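Long-range contact in putative MCP-type signal transduction protein (Campylobacter jejuni subsp. jejuni serotype O:2, PDB 4WY9), which probably senses chemical cues in the periplasm as the tandem-PAS sensory domain of the chemoreceptor Tlp1, possibly recognising its ligands indirectly: residues A[37-49]-A[61-74]. Numbering follows the deposited sequence. Where two conformers were deposited one is given.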
loop_
_atom_site.group_PDB
_atom_site.type_symbol
_atom_site.label_atom_id
_atom_site.label_comp_id
_atom_site.label_asym_id
_atom_site.label_seq_id
_atom_site.Cartn_x
_atom_site.Cartn_y
_atom_site.Cartn_z
ATOM N N LEU A 37 -7.770 -10.859 -2.593
ATOM C CA LEU A 37 -7.604 -11.822 -1.509
ATOM C C LEU A 37 -8.308 -11.291 -0.253
ATOM O O LEU A 37 -8.960 -12.021 0.475
ATOM C CB LEU A 37 -6.137 -12.133 -1.239
ATOM C CG LEU A 37 -5.370 -12.886 -2.304
ATOM C CD1 LEU A 37 -4.007 -13.240 -1.762
ATOM C CD2 LEU A 37 -6.118 -14.120 -2.708
ATOM N N ASN A 38 -8.115 -10.009 0.055
ATOM C CA ASN A 38 -8.715 -9.451 1.265
ATOM C C ASN A 38 -10.211 -9.572 1.197
ATOM O O ASN A 38 -10.867 -9.850 2.202
ATOM C CB ASN A 38 -8.290 -8.000 1.413
ATOM C CG ASN A 38 -8.269 -7.484 2.824
ATOM O OD1 ASN A 38 -8.538 -8.152 3.759
ATOM N ND2 ASN A 38 -7.969 -6.233 2.912
ATOM N N LYS A 39 -10.792 -9.291 0.034
ATOM C CA LYS A 39 -12.245 -9.399 -0.140
ATOM C C LYS A 39 -12.720 -10.820 0.055
ATOM O O LYS A 39 -13.775 -11.059 0.638
ATOM C CB LYS A 39 -12.690 -8.898 -1.525
ATOM C CG LYS A 39 -12.732 -7.395 -1.667
ATOM C CD LYS A 39 -13.145 -7.021 -3.094
ATOM C CE LYS A 39 -13.482 -5.569 -3.186
ATOM N NZ LYS A 39 -14.753 -5.190 -2.469
ATOM N N SER A 40 -11.932 -11.771 -0.420
ATOM C CA SER A 40 -12.305 -13.188 -0.283
ATOM C C SER A 40 -12.407 -13.519 1.204
ATOM O O SER A 40 -13.426 -14.073 1.664
ATOM C CB SER A 40 -11.278 -14.091 -0.982
ATOM O OG SER A 40 -11.605 -15.460 -0.807
ATOM N N ILE A 41 -11.383 -13.194 1.965
ATOM C CA ILE A 41 -11.331 -13.582 3.373
ATOM C C ILE A 41 -12.371 -12.794 4.174
ATOM O O ILE A 41 -13.023 -13.335 5.061
ATOM C CB ILE A 41 -9.928 -13.470 3.984
ATOM C CG1 ILE A 41 -9.949 -13.842 5.456
ATOM C CG2 ILE A 41 -9.370 -12.137 3.805
ATOM C CD1 ILE A 41 -8.641 -14.346 5.965
ATOM N N SER A 42 -12.573 -11.510 3.858
ATOM C CA SER A 42 -13.581 -10.740 4.561
ATOM C C SER A 42 -14.972 -11.359 4.322
ATOM O O SER A 42 -15.797 -11.421 5.224
ATOM C CB SER A 42 -13.562 -9.256 4.188
ATOM O OG SER A 42 -13.968 -9.048 2.852
ATOM N N GLY A 43 -15.230 -11.826 3.105
ATOM C CA GLY A 43 -16.501 -12.452 2.825
ATOM C C GLY A 43 -16.707 -13.705 3.649
ATOM O O GLY A 43 -17.777 -13.928 4.255
ATOM N N THR A 44 -15.689 -14.538 3.691
ATOM C CA THR A 44 -15.766 -15.796 4.422
ATOM C C THR A 44 -15.899 -15.545 5.921
ATOM O O THR A 44 -16.707 -16.218 6.603
ATOM C CB THR A 44 -14.533 -16.677 4.110
ATOM O OG1 THR A 44 -14.514 -16.963 2.693
ATOM C CG2 THR A 44 -14.566 -17.952 4.875
ATOM N N LEU A 45 -15.157 -14.592 6.456
ATOM C CA LEU A 45 -15.252 -14.302 7.886
ATOM C C LEU A 45 -16.586 -13.662 8.265
ATOM O O LEU A 45 -17.167 -14.017 9.266
ATOM C CB LEU A 45 -14.071 -13.418 8.313
ATOM C CG LEU A 45 -12.705 -14.086 8.340
ATOM C CD1 LEU A 45 -11.591 -13.116 8.636
ATOM C CD2 LEU A 45 -12.688 -15.260 9.330
ATOM N N THR A 46 -17.103 -12.753 7.443
ATOM C CA THR A 46 -18.406 -12.174 7.747
ATOM C C THR A 46 -19.488 -13.259 7.693
ATOM O O THR A 46 -20.388 -13.284 8.530
ATOM C CB THR A 46 -18.713 -10.991 6.853
ATOM O OG1 THR A 46 -17.923 -9.895 7.306
ATOM C CG2 THR A 46 -20.177 -10.596 6.874
ATOM N N GLU A 47 -19.429 -14.172 6.731
ATOM C CA GLU A 47 -20.396 -15.259 6.697
ATOM C C GLU A 47 -20.303 -16.062 7.999
ATOM O O GLU A 47 -21.311 -16.425 8.583
ATOM C CB GLU A 47 -20.160 -16.151 5.491
ATOM C CG GLU A 47 -21.134 -17.329 5.373
ATOM C CD GLU A 47 -22.619 -16.911 5.423
ATOM O OE1 GLU A 47 -23.003 -15.818 4.917
ATOM O OE2 GLU A 47 -23.445 -17.710 5.982
ATOM N N MET A 48 -19.087 -16.310 8.486
ATOM C CA MET A 48 -18.902 -17.025 9.743
ATOM C C MET A 48 -19.507 -16.259 10.901
ATOM O O MET A 48 -20.222 -16.824 11.735
ATOM C CB MET A 48 -17.430 -17.308 9.996
ATOM C CG MET A 48 -17.162 -17.851 11.400
ATOM S SD MET A 48 -15.407 -17.959 11.766
ATOM C CE MET A 48 -14.975 -19.362 10.791
ATOM N N PHE A 49 -19.180 -14.974 11.027
ATOM C CA PHE A 49 -19.591 -14.210 12.207
ATOM C C PHE A 49 -21.072 -13.882 12.154
ATOM O O PHE A 49 -21.703 -13.621 13.176
ATOM C CB PHE A 49 -18.729 -12.944 12.381
ATOM C CG PHE A 49 -17.409 -13.180 13.047
ATOM C CD1 PHE A 49 -16.350 -13.786 12.381
ATOM C CD2 PHE A 49 -17.208 -12.831 14.380
ATOM C CE1 PHE A 49 -15.136 -14.029 13.014
ATOM C CE2 PHE A 49 -15.992 -13.072 15.005
ATOM C CZ PHE A 49 -14.956 -13.653 14.320
ATOM N N ASN A 61 -10.930 -22.645 13.197
ATOM C CA ASN A 61 -11.607 -22.382 11.928
ATOM C C ASN A 61 -11.171 -21.043 11.375
ATOM O O ASN A 61 -10.908 -20.899 10.188
ATOM C CB ASN A 61 -13.099 -22.432 12.078
ATOM C CG ASN A 61 -13.665 -23.851 12.111
ATOM O OD1 ASN A 61 -12.917 -24.823 11.925
ATOM N ND2 ASN A 61 -14.941 -23.973 12.351
ATOM N N ILE A 62 -11.078 -20.040 12.244
ATOM C CA ILE A 62 -10.620 -18.717 11.826
ATOM C C ILE A 62 -9.169 -18.778 11.349
ATOM O O ILE A 62 -8.813 -18.206 10.329
ATOM C CB ILE A 62 -10.794 -17.702 12.964
ATOM C CG1 ILE A 62 -12.270 -17.491 13.265
ATOM C CG2 ILE A 62 -10.117 -16.388 12.634
ATOM C CD1 ILE A 62 -12.566 -16.668 14.494
ATOM N N THR A 63 -8.304 -19.432 12.132
ATOM C CA THR A 63 -6.912 -19.549 11.773
ATOM C C THR A 63 -6.726 -20.161 10.403
ATOM O O THR A 63 -5.914 -19.705 9.612
ATOM C CB THR A 63 -6.125 -20.401 12.799
ATOM O OG1 THR A 63 -6.205 -19.772 14.082
ATOM C CG2 THR A 63 -4.698 -20.550 12.377
ATOM N N ASN A 64 -7.472 -21.218 10.117
ATOM C CA ASN A 64 -7.311 -21.936 8.866
ATOM C C ASN A 64 -7.746 -21.093 7.709
ATOM O O ASN A 64 -7.129 -21.152 6.646
ATOM C CB ASN A 64 -8.101 -23.233 8.909
ATOM C CG ASN A 64 -7.546 -24.206 9.885
ATOM O OD1 ASN A 64 -6.389 -24.102 10.323
ATOM N ND2 ASN A 64 -8.350 -25.161 10.249
ATOM N N ILE A 65 -8.789 -20.276 7.890
ATOM C CA ILE A 65 -9.214 -19.358 6.817
ATOM C C ILE A 65 -8.109 -18.355 6.496
ATOM O O ILE A 65 -7.821 -18.079 5.319
ATOM C CB ILE A 65 -10.517 -18.632 7.215
ATOM C CG1 ILE A 65 -11.671 -19.630 7.221
ATOM C CG2 ILE A 65 -10.784 -17.441 6.339
ATOM C CD1 ILE A 65 -12.900 -19.095 7.908
ATOM N N ILE A 66 -7.455 -17.821 7.523
ATOM C CA ILE A 66 -6.361 -16.891 7.291
ATOM C C ILE A 66 -5.177 -17.552 6.622
ATOM O O ILE A 66 -4.668 -17.062 5.584
ATOM C CB ILE A 66 -5.882 -16.238 8.620
ATOM C CG1 ILE A 66 -7.009 -15.455 9.275
ATOM C CG2 ILE A 66 -4.690 -15.335 8.387
ATOM C CD1 ILE A 66 -6.689 -15.021 10.708
ATOM N N THR A 67 -4.719 -18.671 7.156
ATOM C CA THR A 67 -3.500 -19.260 6.647
ATOM C C THR A 67 -3.698 -19.865 5.259
ATOM O O THR A 67 -2.789 -19.811 4.439
ATOM C CB THR A 67 -2.883 -20.303 7.607
ATOM O OG1 THR A 67 -3.813 -21.361 7.827
ATOM C CG2 THR A 67 -2.577 -19.703 8.943
ATOM N N ASN A 68 -4.883 -20.401 4.972
ATOM C CA ASN A 68 -5.187 -20.913 3.663
ATOM C C ASN A 68 -5.229 -19.786 2.617
ATOM O O ASN A 68 -4.859 -20.001 1.462
ATOM C CB ASN A 68 -6.497 -21.713 3.669
ATOM C CG ASN A 68 -6.365 -23.075 4.351
ATOM O OD1 ASN A 68 -5.281 -23.645 4.447
ATOM N ND2 ASN A 68 -7.500 -23.613 4.839
ATOM N N THR A 69 -5.729 -18.633 2.983
ATOM C CA THR A 69 -5.894 -17.511 2.086
ATOM C C THR A 69 -4.582 -16.894 1.752
ATOM O O THR A 69 -4.350 -16.479 0.621
ATOM C CB THR A 69 -6.818 -16.420 2.691
ATOM O OG1 THR A 69 -8.127 -16.928 2.995
ATOM C CG2 THR A 69 -6.944 -15.200 1.764
ATOM N N PHE A 70 -3.698 -16.797 2.757
ATOM C CA PHE A 70 -2.437 -16.104 2.594
ATOM C C PHE A 70 -1.203 -16.991 2.468
ATOM O O PHE A 70 -0.086 -16.508 2.566
ATOM C CB PHE A 70 -2.285 -15.127 3.729
ATOM C CG PHE A 70 -3.369 -14.128 3.772
ATOM C CD1 PHE A 70 -3.376 -13.065 2.880
ATOM C CD2 PHE A 70 -4.417 -14.272 4.644
ATOM C CE1 PHE A 70 -4.421 -12.148 2.895
ATOM C CE2 PHE A 70 -5.460 -13.366 4.681
ATOM C CZ PHE A 70 -5.462 -12.282 3.823
ATOM N N ASP A 71 -1.412 -18.267 2.187
ATOM C CA ASP A 71 -0.313 -19.209 2.050
ATOM C C ASP A 71 0.503 -18.973 0.761
ATOM O O ASP A 71 1.726 -19.106 0.775
ATOM C CB ASP A 71 -0.868 -20.639 2.078
ATOM C CG ASP A 71 0.126 -21.649 2.582
ATOM O OD1 ASP A 71 1.351 -21.434 2.410
ATOM O OD2 ASP A 71 -0.336 -22.672 3.156
ATOM N N ASN A 72 -0.162 -18.574 -0.321
ATOM C CA ASN A 72 0.396 -18.665 -1.702
ATOM C C ASN A 72 1.246 -17.475 -2.159
ATOM O O ASN A 72 0.897 -16.780 -3.096
ATOM C CB ASN A 72 -0.778 -18.893 -2.683
ATOM C CG ASN A 72 -0.350 -19.005 -4.145
ATOM O OD1 ASN A 72 0.568 -19.758 -4.470
ATOM N ND2 ASN A 72 -1.045 -18.277 -5.039
ATOM N N SER A 73 2.377 -17.238 -1.509
ATOM C CA SER A 73 3.322 -16.202 -1.981
ATOM C C SER A 73 2.685 -14.837 -2.341
ATOM O O SER A 73 2.979 -14.246 -3.397
ATOM C CB SER A 73 4.137 -16.734 -3.168
ATOM O OG SER A 73 5.144 -17.623 -2.719
ATOM N N ALA A 74 1.833 -14.319 -1.453
ATOM C CA ALA A 74 1.209 -13.038 -1.719
ATOM C C ALA A 74 2.268 -11.907 -1.765
ATOM O O ALA A 74 3.422 -12.078 -1.404
ATOM C CB ALA A 74 0.068 -12.755 -0.699
HETATM O O HOH W 1 -9.975 -16.554 0.997
#
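I41 of helix 37-49 drops as a knob into a hole formed by I65, I66, T69 and F70 of segment 61-74. The axes of the two short segments run nearly antiparallel, at 162°, with a closest approach of 10.3 Å. Followed outward, I41 first meets T69: I41 CB lies 4.0 Å from T69 OG1. A chi1 of 178° turns CG1 away from the backbone N and sends the longer branch across the interface, where I41 CG1 touches I65 CG2. The terminal I41 CD1 comes 3.7 Å from I66 CA. I41 CD1 also reaches the F70 ring at its edge, 3.6 Å from F70 CE2. The shorter branch, I41 CG2, rests against F70 CZ. T69 CG2 lies over the centre of one face of that ring, 3.7 Å above its plane.

I65 is the reciprocal knob, in a hole made by I41, T44, L45 and M48; I65 CD1 is 3.6 Å from T44 CG2. The M48 chain bends at its last torsion (chi3 -74°), bringing M48 CE onto I65 CD1 while M48 SD lies 3.5 Å from I62 CG1. No direct hydrogen bond crosses; instead one water links S40 OG to T69 OG1, which itself donates to I65 O.

Both helices pack on the antiparallel sheet of the first PDC sensor domain: L45 and I62 share L81 of strand 78-83, while L37 and F70 meet M185 of strand 179-188.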